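Local coordinates for protein taurine:2-oxoglutarate aminotransferase (PDB 6JIX) that probably transfers amino groups between taurine and 2-oxoglutarate, using pyridoxal 5'-phosphate as its cofactor, at residues E363-G368 with A372-K377; P177-D182 with L229-Y234; S146-S151 with F160-G165; S154-R159 with G223-I228. One frame throughout, in Å; residues are numbered along the deposited sequence.

Contact 1 of 4, residues E363-G368 with A372-K377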
loop_
_atom_site.group_PDB
_atom_site.type_symbol
_atom_site.label_atom_id
_atom_site.label_comp_id
_atom_site.label_asym_id
_atom_site.label_seq_id
_atom_site.Cartn_x
_atom_site.Cartn_y
_atom_site.Cartn_z
ATOM N N GLU A 363 -23.365 -24.127 -11.616
ATOM C CA GLU A 363 -22.138 -24.856 -11.316
ATOM C C GLU A 363 -21.694 -24.538 -9.904
ATOM O O GLU A 363 -22.004 -23.474 -9.363
ATOM C CB GLU A 363 -21.002 -24.516 -12.301
ATOM C CG GLU A 363 -19.932 -25.594 -12.455
ATOM C CD GLU A 363 -18.603 -25.050 -12.966
ATOM O OE1 GLU A 363 -18.494 -23.825 -13.195
ATOM O OE2 GLU A 363 -17.652 -25.848 -13.116
ATOM N N ALA A 364 -20.963 -25.475 -9.315
ATOM C CA ALA A 364 -20.345 -25.272 -8.019
ATOM C C ALA A 364 -18.868 -25.568 -8.176
ATOM O O ALA A 364 -18.492 -26.564 -8.800
ATOM C CB ALA A 364 -20.964 -26.172 -6.941
ATOM N N ARG A 365 -18.040 -24.677 -7.668
ATOM C CA ARG A 365 -16.611 -24.900 -7.620
ATOM C C ARG A 365 -16.188 -24.744 -6.170
ATOM O O ARG A 365 -16.691 -23.871 -5.461
ATOM C CB ARG A 365 -15.871 -23.923 -8.532
ATOM C CG ARG A 365 -16.219 -24.091 -10.012
ATOM C CD ARG A 365 -15.721 -22.937 -10.865
ATOM N NE ARG A 365 -16.300 -21.671 -10.431
ATOM C CZ ARG A 365 -17.572 -21.319 -10.609
ATOM N NH1 ARG A 365 -18.424 -22.135 -11.231
ATOM N NH2 ARG A 365 -17.996 -20.140 -10.169
ATOM N N CYS A 366 -15.281 -25.603 -5.726
ATOM C CA CYS A 366 -14.848 -25.575 -4.339
ATOM C C CYS A 366 -13.534 -26.317 -4.262
ATOM O O CYS A 366 -13.479 -27.486 -4.645
ATOM C CB CYS A 366 -15.879 -26.228 -3.405
ATOM S SG CYS A 366 -15.257 -26.501 -1.676
ATOM N N ILE A 367 -12.495 -25.651 -3.762
ATOM C CA ILE A 367 -11.259 -26.305 -3.353
ATOM C C ILE A 367 -10.899 -25.787 -1.967
ATOM O O ILE A 367 -10.785 -24.572 -1.765
ATOM C CB ILE A 367 -10.119 -26.058 -4.352
ATOM C CG1 ILE A 367 -8.908 -26.907 -3.980
ATOM C CG2 ILE A 367 -9.791 -24.588 -4.430
ATOM C CD1 ILE A 367 -7.862 -26.895 -5.044
ATOM N N GLY A 368 -10.729 -26.703 -1.011
ATOM C CA GLY A 368 -10.590 -26.297 0.381
ATOM C C GLY A 368 -11.827 -25.540 0.835
ATOM O O GLY A 368 -12.970 -25.989 0.683
ATOM N N ALA A 372 -17.448 -21.219 -4.884
ATOM C CA ALA A 372 -18.387 -20.282 -5.488
ATOM C C ALA A 372 -19.472 -21.035 -6.252
ATOM O O ALA A 372 -19.255 -22.144 -6.753
ATOM C CB ALA A 372 -17.675 -19.299 -6.427
ATOM N N LEU A 373 -20.634 -20.401 -6.359
ATOM C CA LEU A 373 -21.739 -20.887 -7.167
ATOM C C LEU A 373 -21.973 -19.942 -8.341
ATOM O O LEU A 373 -21.996 -18.712 -8.165
ATOM C CB LEU A 373 -23.009 -20.998 -6.331
ATOM C CG LEU A 373 -22.940 -21.935 -5.121
ATOM C CD1 LEU A 373 -24.288 -21.957 -4.398
ATOM C CD2 LEU A 373 -22.485 -23.345 -5.507
ATOM N N THR A 374 -22.138 -20.511 -9.540
ATOM C CA THR A 374 -22.585 -19.734 -10.690
ATOM C C THR A 374 -24.110 -19.714 -10.713
ATOM O O THR A 374 -24.754 -20.762 -10.849
ATOM C CB THR A 374 -22.032 -20.286 -11.998
ATOM O OG1 THR A 374 -20.598 -20.269 -11.959
ATOM C CG2 THR A 374 -22.503 -19.407 -13.129
ATOM N N ILE A 375 -24.681 -18.522 -10.568
ATOM C CA ILE A 375 -26.126 -18.325 -10.544
ATOM C C ILE A 375 -26.604 -18.038 -11.964
ATOM O O ILE A 375 -26.033 -17.198 -12.673
ATOM C CB ILE A 375 -26.495 -17.178 -9.588
ATOM C CG1 ILE A 375 -25.848 -17.413 -8.224
ATOM C CG2 ILE A 375 -27.991 -17.056 -9.448
ATOM C CD1 ILE A 375 -26.097 -18.794 -7.655
ATOM N N VAL A 376 -27.661 -18.726 -12.381
ATOM C CA VAL A 376 -28.160 -18.625 -13.745
ATOM C C VAL A 376 -29.638 -18.258 -13.722
ATOM O O VAL A 376 -30.373 -18.625 -12.800
ATOM C CB VAL A 376 -27.950 -19.939 -14.524
ATOM C CG1 VAL A 376 -26.458 -20.222 -14.727
ATOM C CG2 VAL A 376 -28.638 -21.080 -13.799
ATOM N N LYS A 377 -30.068 -17.507 -14.745
ATOM C CA LYS A 377 -31.489 -17.265 -14.966
ATOM C C LYS A 377 -32.172 -18.457 -15.623
ATOM O O LYS A 377 -33.406 -18.514 -15.646
ATOM C CB LYS A 377 -31.686 -16.020 -15.847
ATOM C CG LYS A 377 -32.317 -14.813 -15.143
ATOM C CD LYS A 377 -33.057 -13.911 -16.130
ATOM C CE LYS A 377 -33.882 -12.835 -15.420
ATOM N NZ LYS A 377 -35.265 -13.269 -15.056
#

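Contact 2 of 4, residues P177-D182 with L229-Y234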
loop_
_atom_site.group_PDB
_atom_site.type_symbol
_atom_site.label_atom_id
_atom_site.label_comp_id
_atom_site.label_asym_id
_atom_site.label_seq_id
_atom_site.Cartn_x
_atom_site.Cartn_y
_atom_site.Cartn_z
ATOM N N PRO A 177 -9.778 -19.496 -19.621
ATOM C CA PRO A 177 -11.054 -20.219 -19.710
ATOM C C PRO A 177 -11.829 -20.160 -18.406
ATOM O O PRO A 177 -11.274 -20.337 -17.319
ATOM C CB PRO A 177 -10.624 -21.659 -20.015
ATOM C CG PRO A 177 -9.290 -21.770 -19.350
ATOM C CD PRO A 177 -8.630 -20.414 -19.511
ATOM N N ASN A 178 -13.126 -19.906 -18.535
ATOM C CA ASN A 178 -14.098 -20.120 -17.468
ATOM C C ASN A 178 -14.973 -21.256 -17.973
ATOM O O ASN A 178 -15.956 -21.025 -18.679
ATOM C CB ASN A 178 -14.929 -18.872 -17.162
ATOM C CG ASN A 178 -15.955 -19.094 -16.020
ATOM O OD1 ASN A 178 -16.287 -20.227 -15.656
ATOM N ND2 ASN A 178 -16.465 -17.996 -15.473
ATOM N N MET A 179 -14.607 -22.485 -17.602
ATOM C CA MET A 179 -15.161 -23.667 -18.258
ATOM C C MET A 179 -16.679 -23.607 -18.388
ATOM O O MET A 179 -17.218 -23.760 -19.487
ATOM C CB MET A 179 -14.725 -24.922 -17.517
ATOM C CG MET A 179 -13.458 -25.458 -18.100
ATOM S SD MET A 179 -12.969 -26.978 -17.322
ATOM C CE MET A 179 -13.127 -28.090 -18.722
ATOM N N TYR A 180 -17.395 -23.383 -17.281
ATOM C CA TYR A 180 -18.851 -23.371 -17.370
ATOM C C TYR A 180 -19.346 -22.273 -18.310
ATOM O O TYR A 180 -20.133 -22.536 -19.227
ATOM C CB TYR A 180 -19.477 -23.219 -15.990
ATOM C CG TYR A 180 -20.986 -23.224 -16.065
ATOM C CD1 TYR A 180 -21.714 -24.415 -15.968
ATOM C CD2 TYR A 180 -21.693 -22.038 -16.269
ATOM C CE1 TYR A 180 -23.099 -24.415 -16.061
ATOM C CE2 TYR A 180 -23.085 -22.031 -16.358
ATOM C CZ TYR A 180 -23.780 -23.214 -16.259
ATOM O OH TYR A 180 -25.158 -23.184 -16.360
ATOM N N GLU A 181 -18.888 -21.030 -18.113
ATOM C CA GLU A 181 -19.411 -19.919 -18.908
ATOM C C GLU A 181 -19.047 -20.026 -20.393
ATOM O O GLU A 181 -19.653 -19.338 -21.226
ATOM C CB GLU A 181 -18.920 -18.595 -18.329
ATOM C CG GLU A 181 -19.547 -18.232 -16.980
ATOM C CD GLU A 181 -19.289 -16.795 -16.572
ATOM O OE1 GLU A 181 -18.927 -15.990 -17.454
ATOM O OE2 GLU A 181 -19.452 -16.479 -15.369
ATOM N N ASP A 182 -18.045 -20.826 -20.740
ATOM C CA ASP A 182 -17.649 -21.007 -22.125
ATOM C C ASP A 182 -18.337 -22.202 -22.779
ATOM O O ASP A 182 -18.148 -22.427 -23.975
ATOM C CB ASP A 182 -16.125 -21.173 -22.224
ATOM C CG ASP A 182 -15.353 -19.924 -21.775
ATOM O OD1 ASP A 182 -15.844 -18.780 -21.955
ATOM O OD2 ASP A 182 -14.232 -20.100 -21.245
ATOM N N LEU A 229 -11.800 -22.330 -11.048
ATOM C CA LEU A 229 -10.852 -23.427 -11.104
ATOM C C LEU A 229 -10.417 -23.661 -12.551
ATOM O O LEU A 229 -11.274 -23.751 -13.439
ATOM C CB LEU A 229 -11.477 -24.696 -10.531
ATOM C CG LEU A 229 -12.009 -24.535 -9.107
ATOM C CD1 LEU A 229 -12.818 -25.753 -8.692
ATOM C CD2 LEU A 229 -10.855 -24.249 -8.113
ATOM N N PRO A 230 -9.116 -23.732 -12.818
ATOM C CA PRO A 230 -8.638 -23.934 -14.193
ATOM C C PRO A 230 -8.857 -25.361 -14.649
ATOM O O PRO A 230 -8.892 -26.286 -13.819
ATOM C CB PRO A 230 -7.137 -23.623 -14.084
ATOM C CG PRO A 230 -6.808 -23.975 -12.669
ATOM C CD PRO A 230 -8.010 -23.540 -11.873
ATOM N N PRO A 231 -8.980 -25.593 -15.961
ATOM C CA PRO A 231 -8.999 -26.968 -16.463
ATOM C C PRO A 231 -7.696 -27.678 -16.131
ATOM O O PRO A 231 -6.638 -27.055 -16.019
ATOM C CB PRO A 231 -9.172 -26.794 -17.980
ATOM C CG PRO A 231 -8.730 -25.363 -18.264
ATOM C CD PRO A 231 -9.174 -24.610 -17.051
ATOM N N GLU A 232 -7.796 -28.991 -15.943
ATOM C CA GLU A 232 -6.645 -29.825 -15.635
ATOM C C GLU A 232 -5.524 -29.549 -16.613
ATOM O O GLU A 232 -5.761 -29.441 -17.811
ATOM C CB GLU A 232 -7.047 -31.300 -15.723
ATOM C CG GLU A 232 -6.018 -32.260 -15.178
ATOM C CD GLU A 232 -5.814 -32.086 -13.678
ATOM O OE1 GLU A 232 -4.738 -32.502 -13.181
ATOM O OE2 GLU A 232 -6.728 -31.534 -13.001
ATOM N N GLY A 233 -4.304 -29.401 -16.100
ATOM C CA GLY A 233 -3.129 -29.265 -16.945
ATOM C C GLY A 233 -2.821 -27.871 -17.467
ATOM O O GLY A 233 -1.727 -27.670 -18.020
ATOM N N TYR A 234 -3.747 -26.914 -17.333
ATOM C CA TYR A 234 -3.546 -25.559 -17.854
ATOM C C TYR A 234 -2.397 -24.827 -17.153
ATOM O O TYR A 234 -1.503 -24.293 -17.815
ATOM C CB TYR A 234 -4.841 -24.769 -17.719
ATOM C CG TYR A 234 -4.820 -23.367 -18.280
ATOM C CD1 TYR A 234 -4.695 -23.131 -19.657
ATOM C CD2 TYR A 234 -4.962 -22.271 -17.439
ATOM C CE1 TYR A 234 -4.704 -21.837 -20.165
ATOM C CE2 TYR A 234 -4.978 -20.977 -17.944
ATOM C CZ TYR A 234 -4.850 -20.766 -19.296
ATOM O OH TYR A 234 -4.863 -19.477 -19.765
HETATM O O HOH W 1 -12.184 -23.004 -15.967
#

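Contact 3 of 4, residues S146-S151 with F160-G165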
loop_
_atom_site.group_PDB
_atom_site.type_symbol
_atom_site.label_atom_id
_atom_site.label_comp_id
_atom_site.label_asym_id
_atom_site.label_seq_id
_atom_site.Cartn_x
_atom_site.Cartn_y
_atom_site.Cartn_z
ATOM N N SER A 146 -5.710 -2.033 -7.542
ATOM C CA SER A 146 -6.341 -0.842 -8.094
ATOM C C SER A 146 -5.365 0.281 -8.419
ATOM O O SER A 146 -5.747 1.231 -9.120
ATOM C CB SER A 146 -7.410 -0.312 -7.128
ATOM O OG SER A 146 -6.945 -0.396 -5.799
ATOM N N THR A 147 -4.126 0.205 -7.950
ATOM C CA THR A 147 -3.167 1.227 -8.330
ATOM C C THR A 147 -2.810 1.073 -9.811
ATOM O O THR A 147 -3.024 0.017 -10.413
ATOM C CB THR A 147 -1.934 1.160 -7.415
ATOM O OG1 THR A 147 -1.524 -0.199 -7.240
ATOM C CG2 THR A 147 -2.272 1.714 -6.047
ATOM N N ILE A 148 -2.267 2.143 -10.406
ATOM C CA ILE A 148 -2.165 2.208 -11.870
ATOM C C ILE A 148 -1.461 0.971 -12.432
ATOM O O ILE A 148 -1.851 0.435 -13.477
ATOM C CB ILE A 148 -1.469 3.515 -12.307
ATOM C CG1 ILE A 148 -2.265 4.729 -11.787
ATOM C CG2 ILE A 148 -1.291 3.565 -13.843
ATOM C CD1 ILE A 148 -1.941 6.030 -12.446
ATOM N N GLY A 149 -0.401 0.511 -11.768
ATOM C CA GLY A 149 0.306 -0.657 -12.270
ATOM C C GLY A 149 -0.504 -1.938 -12.144
ATOM O O GLY A 149 -0.681 -2.680 -13.118
ATOM N N ALA A 150 -1.001 -2.224 -10.935
ATOM C CA ALA A 150 -1.751 -3.458 -10.746
ATOM C C ALA A 150 -3.080 -3.434 -11.500
ATOM O O ALA A 150 -3.565 -4.488 -11.934
ATOM C CB ALA A 150 -1.989 -3.700 -9.255
ATOM N N SER A 151 -3.669 -2.245 -11.690
ATOM C CA SER A 151 -4.965 -2.152 -12.351
ATOM C C SER A 151 -4.831 -2.319 -13.857
ATOM O O SER A 151 -5.702 -2.926 -14.490
ATOM C CB SER A 151 -5.645 -0.822 -12.016
ATOM O OG SER A 151 -7.014 -0.853 -12.388
ATOM N N PHE A 160 -10.938 0.015 -16.215
ATOM C CA PHE A 160 -11.326 1.039 -17.183
ATOM C C PHE A 160 -11.099 2.443 -16.619
ATOM O O PHE A 160 -10.644 3.350 -17.337
ATOM C CB PHE A 160 -12.786 0.847 -17.615
ATOM C CG PHE A 160 -13.075 -0.494 -18.241
ATOM C CD1 PHE A 160 -12.044 -1.381 -18.560
ATOM C CD2 PHE A 160 -14.383 -0.873 -18.514
ATOM C CE1 PHE A 160 -12.318 -2.643 -19.129
ATOM C CE2 PHE A 160 -14.672 -2.121 -19.083
ATOM C CZ PHE A 160 -13.637 -3.017 -19.386
ATOM N N ALA A 161 -11.445 2.652 -15.342
ATOM C CA ALA A 161 -11.190 3.944 -14.714
ATOM C C ALA A 161 -9.701 4.248 -14.690
ATOM O O ALA A 161 -9.281 5.351 -15.050
ATOM C CB ALA A 161 -11.763 3.976 -13.296
ATOM N N THR A 162 -8.878 3.268 -14.300
ATOM C CA THR A 162 -7.438 3.513 -14.278
ATOM C C THR A 162 -6.927 3.888 -15.665
ATOM O O THR A 162 -5.918 4.595 -15.795
ATOM C CB THR A 162 -6.684 2.296 -13.735
ATOM O OG1 THR A 162 -7.112 2.015 -12.398
ATOM C CG2 THR A 162 -5.199 2.583 -13.697
ATOM N N GLU A 163 -7.606 3.416 -16.706
ATOM C CA GLU A 163 -7.215 3.679 -18.080
ATOM C C GLU A 163 -7.569 5.088 -18.549
ATOM O O GLU A 163 -7.178 5.463 -19.658
ATOM C CB GLU A 163 -7.851 2.629 -18.990
ATOM C CG GLU A 163 -7.180 1.272 -18.848
ATOM C CD GLU A 163 -7.678 0.232 -19.848
ATOM O OE1 GLU A 163 -8.868 0.276 -20.255
ATOM O OE2 GLU A 163 -6.863 -0.640 -20.222
ATOM N N LEU A 164 -8.266 5.888 -17.744
ATOM C CA LEU A 164 -8.441 7.294 -18.085
ATOM C C LEU A 164 -7.075 7.957 -18.238
ATOM O O LEU A 164 -6.200 7.825 -17.377
ATOM C CB LEU A 164 -9.279 7.998 -17.017
ATOM C CG LEU A 164 -10.780 7.653 -17.039
ATOM C CD1 LEU A 164 -11.484 7.954 -15.716
ATOM C CD2 LEU A 164 -11.477 8.356 -18.183
ATOM N N GLY A 165 -6.872 8.657 -19.343
ATOM C CA GLY A 165 -5.539 9.131 -19.648
ATOM C C GLY A 165 -4.668 8.189 -20.469
ATOM O O GLY A 165 -3.588 8.612 -20.903
#

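Contact 4 of 4, residues S154-R159 with G223-I228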
loop_
_atom_site.group_PDB
_atom_site.type_symbol
_atom_site.label_atom_id
_atom_site.label_comp_id
_atom_site.label_asym_id
_atom_site.label_seq_id
_atom_site.Cartn_x
_atom_site.Cartn_y
_atom_site.Cartn_z
ATOM N N SER A 154 -4.722 -5.849 -14.229
ATOM C CA SER A 154 -5.980 -6.517 -13.915
ATOM C C SER A 154 -6.890 -6.593 -15.134
ATOM O O SER A 154 -6.927 -5.675 -15.964
ATOM C CB SER A 154 -6.689 -5.793 -12.779
ATOM O OG SER A 154 -5.898 -5.896 -11.619
ATOM N N GLY A 155 -7.626 -7.699 -15.235
ATOM C CA GLY A 155 -8.539 -7.925 -16.344
ATOM C C GLY A 155 -9.923 -7.316 -16.208
ATOM O O GLY A 155 -10.478 -6.813 -17.199
ATOM N N ASP A 156 -10.506 -7.348 -15.006
ATOM C CA ASP A 156 -11.912 -6.978 -14.914
ATOM C C ASP A 156 -12.076 -5.458 -15.056
ATOM O O ASP A 156 -11.113 -4.681 -15.026
ATOM C CB ASP A 156 -12.559 -7.536 -13.630
ATOM C CG ASP A 156 -12.070 -6.862 -12.328
ATOM O OD1 ASP A 156 -12.048 -7.566 -11.281
ATOM O OD2 ASP A 156 -11.738 -5.647 -12.334
ATOM N N TRP A 157 -13.334 -5.047 -15.229
ATOM C CA TRP A 157 -13.664 -3.707 -15.692
ATOM C C TRP A 157 -13.243 -2.603 -14.731
ATOM O O TRP A 157 -13.304 -1.431 -15.110
ATOM C CB TRP A 157 -15.171 -3.625 -15.965
ATOM C CG TRP A 157 -16.065 -4.126 -14.833
ATOM C CD1 TRP A 157 -16.692 -5.338 -14.759
ATOM C CD2 TRP A 157 -16.446 -3.406 -13.648
ATOM N NE1 TRP A 157 -17.420 -5.425 -13.596
ATOM C CE2 TRP A 157 -17.291 -4.253 -12.899
ATOM C CE3 TRP A 157 -16.157 -2.133 -13.149
ATOM C CZ2 TRP A 157 -17.846 -3.869 -11.679
ATOM C CZ3 TRP A 157 -16.703 -1.755 -11.925
ATOM C CH2 TRP A 157 -17.536 -2.621 -11.207
ATOM N N ARG A 158 -12.818 -2.931 -13.510
ATOM C CA ARG A 158 -12.301 -1.896 -12.620
ATOM C C ARG A 158 -11.039 -1.239 -13.167
ATOM O O ARG A 158 -10.629 -0.187 -12.653
ATOM C CB ARG A 158 -12.053 -2.488 -11.234
ATOM C CG ARG A 158 -13.349 -2.855 -10.497
ATOM C CD ARG A 158 -13.054 -3.385 -9.124
ATOM N NE ARG A 158 -12.699 -4.795 -9.177
ATOM C CZ ARG A 158 -12.495 -5.549 -8.104
ATOM N NH1 ARG A 158 -12.599 -5.015 -6.896
ATOM N NH2 ARG A 158 -12.191 -6.833 -8.241
ATOM N N ARG A 159 -10.406 -1.852 -14.174
ATOM C CA ARG A 159 -9.278 -1.263 -14.886
ATOM C C ARG A 159 -9.675 -0.067 -15.766
ATOM O O ARG A 159 -8.831 0.800 -16.022
ATOM C CB ARG A 159 -8.611 -2.353 -15.739
ATOM C CG ARG A 159 -8.017 -1.862 -17.054
ATOM C CD ARG A 159 -7.079 -2.893 -17.632
ATOM N NE ARG A 159 -7.815 -4.095 -17.985
ATOM C CZ ARG A 159 -8.450 -4.268 -19.140
ATOM N NH1 ARG A 159 -8.428 -3.313 -20.058
ATOM N NH2 ARG A 159 -9.110 -5.398 -19.381
ATOM N N GLY A 223 -9.855 -15.625 -8.212
ATOM C CA GLY A 223 -10.605 -15.548 -6.977
ATOM C C GLY A 223 -11.830 -14.663 -6.952
ATOM O O GLY A 223 -12.956 -15.152 -7.098
ATOM N N ALA A 224 -11.640 -13.358 -6.743
ATOM C CA ALA A 224 -12.803 -12.498 -6.556
ATOM C C ALA A 224 -13.759 -12.624 -7.728
ATOM O O ALA A 224 -14.980 -12.548 -7.549
ATOM C CB ALA A 224 -12.372 -11.045 -6.343
ATOM N N ASN A 225 -13.229 -12.888 -8.918
ATOM C CA ASN A 225 -14.049 -13.023 -10.111
ATOM C C ASN A 225 -14.651 -14.418 -10.253
ATOM O O ASN A 225 -15.133 -14.755 -11.342
ATOM C CB ASN A 225 -13.238 -12.667 -11.365
ATOM C CG ASN A 225 -13.254 -11.185 -11.657
ATOM O OD1 ASN A 225 -14.060 -10.698 -12.455
ATOM N ND2 ASN A 225 -12.367 -10.450 -11.002
ATOM N N GLY A 226 -14.621 -15.233 -9.197
ATOM C CA GLY A 226 -15.510 -16.382 -9.154
ATOM C C GLY A 226 -14.952 -17.748 -8.820
ATOM O O GLY A 226 -15.591 -18.745 -9.135
ATOM N N VAL A 227 -13.788 -17.825 -8.184
ATOM C CA VAL A 227 -13.167 -19.113 -7.876
ATOM C C VAL A 227 -13.194 -19.967 -9.131
ATOM O O VAL A 227 -13.743 -21.073 -9.137
ATOM C CB VAL A 227 -13.873 -19.822 -6.701
ATOM C CG1 VAL A 227 -13.041 -20.978 -6.195
ATOM C CG2 VAL A 227 -14.129 -18.840 -5.573
ATOM N N ILE A 228 -12.581 -19.469 -10.200
ATOM C CA ILE A 228 -12.652 -20.116 -11.511
ATOM C C ILE A 228 -11.517 -21.133 -11.558
ATOM O O ILE A 228 -10.415 -20.856 -12.033
ATOM C CB ILE A 228 -12.590 -19.107 -12.655
ATOM C CG1 ILE A 228 -13.492 -17.905 -12.338
ATOM C CG2 ILE A 228 -13.047 -19.755 -13.958
ATOM C CD1 ILE A 228 -13.138 -16.637 -13.081
#

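Contact 1 of 4, residues E363-G368 with A372-K377
E363 O accepts from T374 N at 3.0 Å across an antiparallel hairpin. The extended E363 side chain runs alongside its own strand, where OE1 forms a salt bridge with R365 NH1, while OE2 pairs with R186. A364 turns to the other face of the sheet and sets CB against L373 CD2 at 3.5 Å, a small apolar patch covered by helix 336-357 through L351. R365 pairs with A372 by two backbone bonds, R365 N to A372 O at 3.0 Å and A372 N to R365 O at 2.8 Å. Its side chain starts beside the backbone N, opposite the carbonyl carbon (chi1 -63°), and bends at chi3, which carries the guanidinium over A372 O to T374. There NH1 and NH2 both donate to T374 OG1, at 3.0 and 3.2 Å, the oxygen lying a little out of the guanidinium plane. The group also bonds two carbonyls of loop 223-228. A leucine in place of R365 would probably leave E363 OE1 and T374 OG1 without these mates and the two loop carbonyls unbridged. One buried cation is thus surrounded by a carboxylate, a hydroxyl and two carbonyls, which should keep it charged and fix its rotation.

Contact 2 of 4, residues P177-D182 with L229-Y234
P177 and P231 meet ring against ring, CG of P177 lying 3.7 Å from CD of P231 and almost as near its CG, the two rings crossing at a slant. This apolar contact continues two residues on, where M179 brings SD to 3.9 Å from P231 CB. The methionine chain is extended at chi2 (-177°) and bends at chi3, so that its sulfur, rather than its terminal methyl, does the touching.

A CH-pi contact adds a second kind of interaction. P177 CD sits over one face of the Y234 ring, 4.2 Å from its centroid and 26° off the normal, displaced toward CZ. Y234 opens helix 234-245, and the type II turn from P231 to Y234 places both P231 and the phenol ring around P177.

Polar linkage passes through water 1. It donates to P177 O at 3.1 Å and to L229 O at 2.8 Å, and accepts from M179 N at 3.0 Å. Within its own segment, N178 N binds D182 OD2, met from above the carboxylate plane. Helix 190-208 flanks the site, Y197 packing on P177 and T194 on P231.

The chemistry is therefore divided: rigid rings and a sulfur make the direct contact, whereas backbone polar groups of both segments are joined through a water that uses two donor and one acceptor positions.

Contact 3 of 4, residues S146-S151 with F160-G165
T162 points its side chain at the helix beginning with I148 and divides it between two neighbours. Its OG1 meets S151 OG at 2.9 Å, a hydroxyl-to-hydroxyl hydrogen bond in which either oxygen may donate. The serine presents that oxygen because OG stands opposite the backbone N (chi1 -166°), reaching out from the helix toward T162. On the other branch, T162 CG2 lies against the backbone of I148, 3.6 Å from its CA, and against I148 CG2 at 4.0 Å, the two side chains crossing at a slant. With chi1 near -60°, T162 holds CG2 opposite its own backbone N and OG1 beside it, which splits methyl and hydroxyl between I148 and S151. A valine at T162 would probably retain the methyl packing but leave S151 OG without its threonine partner.

The second subunit closes the surroundings: its K125 packs on T162 and bonds S146 O, its E121 accepts from I148 N, and its G311 O accepts from S146 OG. S146, just before the helix, is the residue near pyridoxal phosphate. That the second subunit reaches both segments is consistent with class-III aminotransferases, whose active sites lie at the subunit boundary.

Contact 4 of 4, residues S154-R159 with G223-I228
D156 and N225 carry the contact by themselves: N225 ND2 donates to D156 OD1 at 2.9 Å, nearly straight at 172°. The bond runs in the amide plane of N225 and uses the anti lone pair of OD1, although the carboxylate and amide planes are turned 36° apart. On its syn side the same oxygen takes R158 NH2 at 3.1 Å, in the plane of the guanidinium, to make a salt bridge. OD2 accepts from R158 N at 3.2 Å, capping the turn that leads into helix 159-162. D156 reaches these donors with CG between its backbone N and carbonyl carbon (chi1 70°).

Around this tight polar centre the fit is sparse, and only 104 Å² is buried in all. W157 is partly exposed and turned to other partners, with NE1 bonded to E413 and its ring stacked on H389. The guanidinium of R158 has aromatic company too, making cation-pi contacts with Y143 and W23.

A buried carboxylate held on both oxygens by its own loop offers one further acceptor position to the amide of N225. Its negative charge is probably stabilised by R158, and between these two segments the direct polar link is this one directional bond.

R365 ties contact 1 to contact 4: its NE donates to V227 O at 2.9 Å and its NH2 to G226 O at 3.0 Å, while V227 also packs on A372. Contact 2 adjoins both, with L229 against R365 and I367, Y180 against V376, and N178 against I228. Contacts 3 and 4 alternate along the chain and touch where S151 packs on R159; contacts 1 and 3, by contrast, have centres about 29 Å apart. Nearest to pyridoxal phosphate come the side chains of S146 (contact 3), about 6 Å away, and N225 (contact 4), about 8 Å away. A372 of contact 1 is farther, about 13 Å, and contact 2 lies away from the annotated sites.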